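GGDEF family protein (PDB 3U2A) is of unknown function but carries a PAS-fold domain of the PdeA-like family, which pairs with a second copy of itself in the assembly. Local coordinates at residues T15-L26 with L38-G46; F59-Q70 with V85-G93. All coordinates share one frame; numbering follows the deposited sequence.

Contact 1 (T15-L26 with L38-G46); sequences TLEALGAADVAL and LNGAARALG
Leu26 and Asn39 form an antiparallel hydrogen-bonded pair: Leu26 N bonds to Asn39 O at 2.7 Å, and Asn39 N returns a bond to Leu26 O at 2.9 Å. Ala25 and Gly40 make the neighbouring non-hydrogen-bonded pair, and beyond it Ala41 N reaches Val24 O at 3.0 Å. With CG anti to its backbone N (chi1 -170°), Asn39 presents its amide to Leu16. The Leu16 side chain crosses that of Asn39 at about a right angle, bringing CD2 to 3.5 Å from Asn39 ND2, while Leu19 CD1 lies 3.6 Å from Asn39 O. The paired strands are the hairpin 25-30/35-40 of the PAS sheet, and helix 15-22 lies across strand 38-40 at 84°. Asp23, with positive phi, ends that helix as the C' residue of a Schellman motif. Its OD1 comes to 3.1 Å from Ala44 CB, and a water lies within hydrogen-bonding distance of both Asp23 OD2 and Ala44 O. Leu45 CD2 sits 3.6 Å from Asp23 O, a buried carbonyl with no hydrogen-bond partner in the model. Farther out, Thr15 OG1 is hydrogen-bonded to Trp10 NE1, and Trp10 of the second subunit packs on Leu26 and Asn39.

Contact 2 (F59-Q70 with V85-G93); sequences FRALALPQDRAQ and VARFRVRGG
Arg89 reaches across to Asp67, and its side chain can be followed atom by atom. Its CB already touches two partners, Asp67 OD2 and Leu64 CD2; CG stays close to the same carboxylate oxygen, and CD lies near both OD2 and Leu64 CD2. The chain then bends at chi3 (-72°), which turns the guanidinium side-on to Asp67. NE meets Asp67 OD2 at 3.0 Å and NH2 meets Asp67 OD1 at 2.9 Å; both bonds are nearly straight and lie in the guanidinium plane, although the donors stand tilted out of the carboxylate plane on its syn side. Leu64 CD2 lies over one face of the guanidinium, toward its rim, and a water links NH2 to Gln66 NE2. The backbone N of Arg89 adds a third bond, 2.8 Å to Asp67 OD2, through the anti lone pair of that oxygen.

Next along the helix, Gln70 OE1 accepts Arg87 N at 3.0 Å in its own carbonyl plane. The turn after helix 56-62 is tied to the chain beyond strand 83-86: Leu64 N bonds to Arg89 O, Arg91 N to Leu62 O, and Arg91 NE to Ala63 O at 3.1 Å. Behind these polar links the PAS-domain interior begins. Phe88 CZ touches Phe59 CZ at 3.4 Å with the ring planes 75° apart, and Ala63 CB lies beside Phe88 CD2. Trp98 stacks on Phe88 and meets Phe59 edge-to-face.

Asp67 stands at the N-cap position of helix 68-75, yet its carboxylate makes no capping bond there and is spent on Arg89 instead. With both oxygens engaged and OD2 taking two donors, rotation of the carboxylate is restrained, and the nearby guanidinium would probably help keep it ionised.

Along the chain the two follow one another, contact 1 first, and all four segments belong to the same PAS domain. Their centres are about 18 Å apart, and both reach the same antiparallel sheet. Contact 1 lies at the hairpin 25-30/35-40, whereas contact 2 involves strand 83-86, one of the two edge strands within this chain; strands 109-113 and 98-102 come between 25-30 and 83-86. The two nevertheless meet directly: Gly46 O packs 3.6 Å from Leu62 CD2, and Leu45 O lies near Val90 CG2, so the end of segment 38-46 packs on the end of helix 56-62 and on the loop after strand 83-86. The second subunit packs against contact 1 but leaves contact 2 untouched.

Contact 1 (T15-L26 with L38-G46)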
loop_
_atom_site.group_PDB
_atom_site.type_symbol
_atom_site.label_atom_id
_atom_site.label_comp_id
_atom_site.label_asym_id
_atom_site.label_seq_id
_atom_site.Cartn_x
_atom_site.Cartn_y
_atom_site.Cartn_z
ATOM N N THR A 15 3.318 10.233 2.713
ATOM C CA THR A 15 2.364 9.261 2.190
ATOM C C THR A 15 2.470 9.141 0.670
ATOM O O THR A 15 2.614 8.035 0.155
ATOM C CB THR A 15 0.942 9.556 2.680
ATOM O OG1 THR A 15 0.885 9.254 4.076
ATOM C CG2 THR A 15 -0.088 8.703 1.957
ATOM N N LEU A 16 2.449 10.266 -0.041
ATOM C CA LEU A 16 2.531 10.217 -1.501
ATOM C C LEU A 16 3.868 9.664 -2.013
ATOM O O LEU A 16 3.892 8.931 -3.001
ATOM C CB LEU A 16 2.197 11.574 -2.124
ATOM C CG LEU A 16 0.762 12.077 -1.931
ATOM C CD1 LEU A 16 0.598 13.463 -2.589
ATOM C CD2 LEU A 16 -0.303 11.074 -2.456
ATOM N N GLU A 17 4.962 9.995 -1.326
ATOM C CA GLU A 17 6.293 9.497 -1.672
ATOM C C GLU A 17 6.376 7.979 -1.587
ATOM O O GLU A 17 6.877 7.340 -2.511
ATOM C CB GLU A 17 7.372 10.108 -0.764
ATOM C CG GLU A 17 7.719 11.544 -1.081
ATOM C CD GLU A 17 8.840 12.073 -0.206
ATOM O OE1 GLU A 17 9.029 11.554 0.918
ATOM O OE2 GLU A 17 9.530 13.015 -0.644
ATOM N N ALA A 18 5.898 7.419 -0.473
ATOM C CA ALA A 18 5.910 5.973 -0.266
ATOM C C ALA A 18 4.977 5.237 -1.243
ATOM O O ALA A 18 5.356 4.219 -1.807
ATOM C CB ALA A 18 5.567 5.636 1.180
ATOM N N LEU A 19 3.766 5.765 -1.434
ATOM C CA LEU A 19 2.806 5.211 -2.397
ATOM C C LEU A 19 3.369 5.225 -3.823
ATOM O O LEU A 19 3.294 4.223 -4.550
ATOM C CB LEU A 19 1.462 5.956 -2.326
ATOM C CG LEU A 19 0.598 5.785 -1.063
ATOM C CD1 LEU A 19 -0.618 6.718 -1.093
ATOM C CD2 LEU A 19 0.173 4.332 -0.880
ATOM N N GLY A 20 3.962 6.351 -4.203
ATOM C CA GLY A 20 4.578 6.507 -5.519
ATOM C C GLY A 20 5.731 5.545 -5.732
ATOM O O GLY A 20 5.877 4.969 -6.811
ATOM N N ALA A 21 6.546 5.371 -4.693
ATOM C CA ALA A 21 7.722 4.504 -4.743
ATOM C C ALA A 21 7.320 3.041 -4.918
ATOM O O ALA A 21 7.952 2.300 -5.667
ATOM C CB ALA A 21 8.551 4.677 -3.490
ATOM N N ALA A 22 6.252 2.649 -4.225
ATOM C CA ALA A 22 5.706 1.301 -4.304
ATOM C C ALA A 22 4.865 1.072 -5.567
ATOM O O ALA A 22 4.619 -0.073 -5.937
ATOM C CB ALA A 22 4.891 1.014 -3.062
ATOM N N ASP A 23 4.452 2.159 -6.229
ATOM C CA ASP A 23 3.543 2.119 -7.388
ATOM C C ASP A 23 2.171 1.582 -6.985
ATOM O O ASP A 23 1.601 0.731 -7.660
ATOM C CB ASP A 23 4.126 1.284 -8.531
ATOM C CG ASP A 23 3.504 1.615 -9.873
ATOM O OD1 ASP A 23 3.082 2.779 -10.050
ATOM O OD2 ASP A 23 3.442 0.715 -10.749
ATOM N N VAL A 24 1.670 2.088 -5.862
ATOM C CA VAL A 24 0.428 1.633 -5.234
ATOM C C VAL A 24 -0.502 2.848 -5.025
ATOM O O VAL A 24 -0.019 3.988 -4.910
ATOM C CB VAL A 24 0.781 0.929 -3.872
ATOM C CG1 VAL A 24 -0.367 0.962 -2.848
ATOM C CG2 VAL A 24 1.273 -0.494 -4.114
ATOM N N ALA A 25 -1.810 2.613 -4.942
ATOM C CA ALA A 25 -2.742 3.667 -4.550
ATOM C C ALA A 25 -3.658 3.179 -3.423
ATOM O O ALA A 25 -3.836 1.970 -3.220
ATOM C CB ALA A 25 -3.565 4.169 -5.740
ATOM N N LEU A 26 -4.209 4.123 -2.671
ATOM C CA LEU A 26 -5.185 3.799 -1.648
ATOM C C LEU A 26 -6.568 4.180 -2.164
ATOM O O LEU A 26 -6.703 5.112 -2.947
ATOM C CB LEU A 26 -4.858 4.552 -0.361
ATOM C CG LEU A 26 -3.446 4.363 0.223
ATOM C CD1 LEU A 26 -3.242 5.222 1.470
ATOM C CD2 LEU A 26 -3.177 2.880 0.529
ATOM N N LEU A 38 -9.504 7.983 -4.559
ATOM C CA LEU A 38 -8.156 7.445 -4.752
ATOM C C LEU A 38 -7.064 8.411 -4.292
ATOM O O LEU A 38 -7.204 9.634 -4.423
ATOM C CB LEU A 38 -7.928 7.094 -6.223
ATOM C CG LEU A 38 -8.672 5.877 -6.755
ATOM C CD1 LEU A 38 -8.778 5.971 -8.276
ATOM C CD2 LEU A 38 -7.956 4.595 -6.340
ATOM N N ASN A 39 -5.985 7.848 -3.750
ATOM C CA ASN A 39 -4.814 8.603 -3.325
ATOM C C ASN A 39 -3.546 7.796 -3.607
ATOM O O ASN A 39 -3.458 6.625 -3.247
ATOM C CB ASN A 39 -4.906 8.917 -1.829
ATOM C CG ASN A 39 -3.852 9.900 -1.372
ATOM O OD1 ASN A 39 -3.092 9.622 -0.443
ATOM N ND2 ASN A 39 -3.808 11.068 -2.014
ATOM N N GLY A 40 -2.566 8.427 -4.242
ATOM C CA GLY A 40 -1.293 7.766 -4.529
ATOM C C GLY A 40 -1.059 7.637 -6.016
ATOM O O GLY A 40 -1.385 8.547 -6.780
ATOM N N ALA A 41 -0.530 6.485 -6.431
ATOM C CA ALA A 41 -0.039 6.291 -7.803
ATOM C C ALA A 41 -1.145 5.927 -8.799
ATOM O O ALA A 41 -0.977 5.017 -9.631
ATOM C CB ALA A 41 1.105 5.239 -7.832
ATOM N N ALA A 42 -2.269 6.643 -8.727
ATOM C CA ALA A 42 -3.408 6.355 -9.605
ATOM C C ALA A 42 -3.021 6.472 -11.084
ATOM O O ALA A 42 -3.287 5.557 -11.872
ATOM C CB ALA A 42 -4.605 7.262 -9.279
ATOM N N ARG A 43 -2.373 7.574 -11.454
ATOM C CA ARG A 43 -1.972 7.791 -12.848
ATOM C C ARG A 43 -1.112 6.648 -13.399
ATOM O O ARG A 43 -1.392 6.118 -14.487
ATOM C CB ARG A 43 -1.271 9.152 -13.022
ATOM C CG ARG A 43 -0.873 9.443 -14.466
ATOM C CD ARG A 43 -0.691 10.936 -14.740
ATOM N NE ARG A 43 -0.086 11.184 -16.055
ATOM C CZ ARG A 43 -0.706 11.040 -17.229
ATOM N NH1 ARG A 43 -1.969 10.631 -17.292
ATOM N NH2 ARG A 43 -0.055 11.300 -18.357
ATOM N N ALA A 44 -0.082 6.263 -12.636
ATOM C CA ALA A 44 0.808 5.163 -13.002
ATOM C C ALA A 44 0.071 3.846 -13.227
ATOM O O ALA A 44 0.492 3.024 -14.052
ATOM C CB ALA A 44 1.895 4.984 -11.952
ATOM N N LEU A 45 -1.028 3.652 -12.500
ATOM C CA LEU A 45 -1.774 2.404 -12.554
ATOM C C LEU A 45 -2.869 2.373 -13.626
ATOM O O LEU A 45 -3.561 1.360 -13.777
ATOM C CB LEU A 45 -2.380 2.097 -11.183
ATOM C CG LEU A 45 -1.384 1.743 -10.084
ATOM C CD1 LEU A 45 -2.107 1.602 -8.776
ATOM C CD2 LEU A 45 -0.656 0.476 -10.423
ATOM N N GLY A 46 -3.032 3.475 -14.353
ATOM C CA GLY A 46 -4.088 3.575 -15.359
ATOM C C GLY A 46 -5.372 4.166 -14.794
ATOM O O GLY A 46 -6.366 4.341 -15.514
HETATM O O HOH W 1 2.366 0.978 -13.051
#

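Contact 2 (F59-Q70 with V85-G93)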
loop_
_atom_site.group_PDB
_atom_site.type_symbol
_atom_site.label_atom_id
_atom_site.label_comp_id
_atom_site.label_asym_id
_atom_site.label_seq_id
_atom_site.Cartn_x
_atom_site.Cartn_y
_atom_site.Cartn_z
ATOM N N PHE A 59 -16.075 4.352 -12.688
ATOM C CA PHE A 59 -15.240 3.215 -12.335
ATOM C C PHE A 59 -15.522 2.032 -13.283
ATOM O O PHE A 59 -14.592 1.483 -13.900
ATOM C CB PHE A 59 -15.495 2.858 -10.864
ATOM C CG PHE A 59 -14.808 1.595 -10.389
ATOM C CD1 PHE A 59 -13.529 1.647 -9.844
ATOM C CD2 PHE A 59 -15.459 0.359 -10.453
ATOM C CE1 PHE A 59 -12.899 0.490 -9.374
ATOM C CE2 PHE A 59 -14.839 -0.796 -9.997
ATOM C CZ PHE A 59 -13.556 -0.730 -9.457
ATOM N N ARG A 60 -16.793 1.660 -13.419
ATOM C CA ARG A 60 -17.173 0.539 -14.309
ATOM C C ARG A 60 -16.779 0.801 -15.759
ATOM O O ARG A 60 -16.323 -0.112 -16.461
ATOM C CB ARG A 60 -18.663 0.277 -14.240
ATOM C CG ARG A 60 -19.150 -0.184 -12.899
ATOM C CD ARG A 60 -20.647 -0.382 -12.937
ATOM N NE ARG A 60 -21.166 -0.663 -11.604
ATOM C CZ ARG A 60 -21.950 0.158 -10.913
ATOM N NH1 ARG A 60 -22.343 1.317 -11.430
ATOM N NH2 ARG A 60 -22.359 -0.193 -9.703
ATOM N N ALA A 61 -16.941 2.051 -16.194
ATOM C CA ALA A 61 -16.669 2.453 -17.572
ATOM C C ALA A 61 -15.185 2.356 -17.932
ATOM O O ALA A 61 -14.837 2.146 -19.087
ATOM C CB ALA A 61 -17.195 3.867 -17.832
ATOM N N LEU A 62 -14.317 2.494 -16.937
ATOM C CA LEU A 62 -12.884 2.437 -17.163
ATOM C C LEU A 62 -12.348 1.006 -17.233
ATOM O O LEU A 62 -11.328 0.765 -17.871
ATOM C CB LEU A 62 -12.129 3.249 -16.096
ATOM C CG LEU A 62 -10.665 3.593 -16.437
ATOM C CD1 LEU A 62 -10.563 4.527 -17.640
ATOM C CD2 LEU A 62 -9.949 4.182 -15.241
ATOM N N ALA A 63 -13.018 0.066 -16.572
ATOM C CA ALA A 63 -12.667 -1.349 -16.672
ATOM C C ALA A 63 -12.751 -1.810 -18.132
ATOM O O ALA A 63 -13.603 -1.327 -18.884
ATOM C CB ALA A 63 -13.586 -2.187 -15.804
ATOM N N LEU A 64 -11.862 -2.715 -18.541
ATOM C CA LEU A 64 -12.073 -3.423 -19.805
ATOM C C LEU A 64 -13.454 -4.087 -19.726
ATOM O O LEU A 64 -13.816 -4.626 -18.681
ATOM C CB LEU A 64 -10.972 -4.456 -20.065
ATOM C CG LEU A 64 -9.943 -4.162 -21.156
ATOM C CD1 LEU A 64 -9.437 -2.716 -21.133
ATOM C CD2 LEU A 64 -8.790 -5.159 -21.091
ATOM N N PRO A 65 -14.255 -3.993 -20.809
ATOM C CA PRO A 65 -15.623 -4.502 -20.733
ATOM C C PRO A 65 -15.700 -5.952 -20.244
ATOM O O PRO A 65 -16.552 -6.258 -19.412
ATOM C CB PRO A 65 -16.121 -4.363 -22.164
ATOM C CG PRO A 65 -15.376 -3.167 -22.694
ATOM C CD PRO A 65 -14.002 -3.296 -22.089
ATOM N N GLN A 66 -14.812 -6.823 -20.729
ATOM C CA GLN A 66 -14.818 -8.242 -20.328
ATOM C C GLN A 66 -14.452 -8.474 -18.854
ATOM O O GLN A 66 -14.706 -9.557 -18.307
ATOM C CB GLN A 66 -13.959 -9.111 -21.265
ATOM C CG GLN A 66 -12.453 -8.823 -21.241
ATOM C CD GLN A 66 -12.017 -7.803 -22.297
ATOM O OE1 GLN A 66 -12.671 -6.769 -22.507
ATOM N NE2 GLN A 66 -10.892 -8.093 -22.967
ATOM N N ASP A 67 -13.857 -7.456 -18.228
ATOM C CA ASP A 67 -13.436 -7.521 -16.826
ATOM C C ASP A 67 -14.408 -6.849 -15.854
ATOM O O ASP A 67 -14.089 -6.710 -14.668
ATOM C CB ASP A 67 -12.053 -6.878 -16.660
ATOM C CG ASP A 67 -10.915 -7.741 -17.205
ATOM O OD1 ASP A 67 -11.165 -8.702 -17.958
ATOM O OD2 ASP A 67 -9.753 -7.443 -16.873
ATOM N N ARG A 68 -15.587 -6.453 -16.328
ATOM C CA ARG A 68 -16.505 -5.690 -15.482
ATOM C C ARG A 68 -17.172 -6.472 -14.351
ATOM O O ARG A 68 -17.559 -5.880 -13.342
ATOM C CB ARG A 68 -17.501 -4.902 -16.324
ATOM C CG ARG A 68 -16.777 -3.821 -17.078
ATOM C CD ARG A 68 -17.667 -2.995 -17.939
ATOM N NE ARG A 68 -16.934 -1.820 -18.382
ATOM C CZ ARG A 68 -17.151 -1.202 -19.527
ATOM N NH1 ARG A 68 -18.081 -1.649 -20.366
ATOM N NH2 ARG A 68 -16.434 -0.145 -19.834
ATOM N N ALA A 69 -17.273 -7.793 -14.497
ATOM C CA ALA A 69 -17.707 -8.648 -13.376
ATOM C C ALA A 69 -16.700 -8.588 -12.230
ATOM O O ALA A 69 -17.091 -8.444 -11.062
ATOM C CB ALA A 69 -17.905 -10.082 -13.819
ATOM N N GLN A 70 -15.412 -8.689 -12.566
ATOM C CA GLN A 70 -14.343 -8.562 -11.573
ATOM C C GLN A 70 -14.266 -7.167 -10.934
ATOM O O GLN A 70 -14.128 -7.060 -9.718
ATOM C CB GLN A 70 -12.990 -9.008 -12.140
ATOM C CG GLN A 70 -12.638 -10.480 -11.851
ATOM C CD GLN A 70 -12.524 -10.799 -10.348
ATOM O OE1 GLN A 70 -11.574 -10.383 -9.665
ATOM N NE2 GLN A 70 -13.496 -11.548 -9.835
ATOM N N VAL A 85 -11.387 -8.618 -2.527
ATOM C CA VAL A 85 -10.281 -9.085 -3.367
ATOM C C VAL A 85 -10.767 -9.100 -4.815
ATOM O O VAL A 85 -11.760 -9.758 -5.154
ATOM C CB VAL A 85 -9.750 -10.498 -2.957
ATOM C CG1 VAL A 85 -8.574 -10.913 -3.847
ATOM C CG2 VAL A 85 -9.320 -10.524 -1.503
ATOM N N ALA A 86 -10.088 -8.349 -5.668
ATOM C CA ALA A 86 -10.477 -8.295 -7.066
ATOM C C ALA A 86 -9.263 -8.035 -7.928
ATOM O O ALA A 86 -8.286 -7.423 -7.485
ATOM C CB ALA A 86 -11.539 -7.211 -7.292
ATOM N N ARG A 87 -9.324 -8.498 -9.169
ATOM C CA ARG A 87 -8.271 -8.180 -10.119
ATOM C C ARG A 87 -8.877 -7.951 -11.486
ATOM O O ARG A 87 -9.684 -8.749 -11.944
ATOM C CB ARG A 87 -7.188 -9.267 -10.156
ATOM C CG ARG A 87 -7.653 -10.681 -10.393
ATOM C CD ARG A 87 -6.456 -11.640 -10.392
ATOM N NE ARG A 87 -5.520 -11.352 -11.480
ATOM C CZ ARG A 87 -5.566 -11.917 -12.685
ATOM N NH1 ARG A 87 -6.506 -12.812 -12.970
ATOM N NH2 ARG A 87 -4.674 -11.589 -13.610
ATOM N N PHE A 88 -8.512 -6.850 -12.122
ATOM C CA PHE A 88 -9.056 -6.538 -13.442
ATOM C C PHE A 88 -8.182 -5.529 -14.156
ATOM O O PHE A 88 -7.334 -4.875 -13.532
ATOM C CB PHE A 88 -10.509 -6.031 -13.362
ATOM C CG PHE A 88 -10.687 -4.741 -12.584
ATOM C CD1 PHE A 88 -10.868 -4.765 -11.196
ATOM C CD2 PHE A 88 -10.728 -3.519 -13.241
ATOM C CE1 PHE A 88 -11.054 -3.584 -10.477
ATOM C CE2 PHE A 88 -10.908 -2.324 -12.521
ATOM C CZ PHE A 88 -11.070 -2.367 -11.144
ATOM N N ARG A 89 -8.391 -5.410 -15.466
ATOM C CA ARG A 89 -7.634 -4.473 -16.276
ATOM C C ARG A 89 -8.492 -3.255 -16.517
ATOM O O ARG A 89 -9.712 -3.367 -16.567
ATOM C CB ARG A 89 -7.266 -5.099 -17.613
ATOM C CG ARG A 89 -6.357 -6.298 -17.504
ATOM C CD ARG A 89 -6.398 -7.145 -18.766
ATOM N NE ARG A 89 -7.658 -7.873 -18.907
ATOM C CZ ARG A 89 -7.937 -8.719 -19.887
ATOM N NH1 ARG A 89 -7.043 -8.964 -20.833
ATOM N NH2 ARG A 89 -9.112 -9.326 -19.920
ATOM N N VAL A 90 -7.850 -2.097 -16.656
ATOM C CA VAL A 90 -8.542 -0.884 -17.094
ATOM C C VAL A 90 -8.048 -0.520 -18.485
ATOM O O VAL A 90 -7.058 -1.089 -18.958
ATOM C CB VAL A 90 -8.343 0.315 -16.119
ATOM C CG1 VAL A 90 -9.077 0.060 -14.802
ATOM C CG2 VAL A 90 -6.849 0.589 -15.882
ATOM N N ARG A 91 -8.735 0.418 -19.140
ATOM C CA ARG A 91 -8.318 0.917 -20.459
ATOM C C ARG A 91 -6.846 1.308 -20.415
ATOM O O ARG A 91 -6.408 1.986 -19.484
ATOM C CB ARG A 91 -9.162 2.125 -20.892
ATOM C CG ARG A 91 -10.677 2.025 -20.643
ATOM C CD ARG A 91 -11.342 0.851 -21.355
ATOM N NE ARG A 91 -12.776 0.767 -21.061
ATOM C CZ ARG A 91 -13.743 0.924 -21.958
ATOM N NH1 ARG A 91 -13.453 1.160 -23.232
ATOM N NH2 ARG A 91 -15.009 0.834 -21.588
ATOM N N GLY A 92 -6.081 0.866 -21.409
ATOM C CA GLY A 92 -4.626 1.017 -21.389
ATOM C C GLY A 92 -3.977 -0.348 -21.240
ATOM O O GLY A 92 -2.881 -0.590 -21.754
ATOM N N GLY A 93 -4.657 -1.238 -20.518
ATOM C CA GLY A 93 -4.279 -2.646 -20.460
ATOM C C GLY A 93 -3.721 -3.207 -19.160
ATOM O O GLY A 93 -3.630 -4.431 -19.026
HETATM O O HOH W 2 -9.872 -10.599 -22.704
HETATM O O HOH W 3 -13.287 -11.476 -6.497
#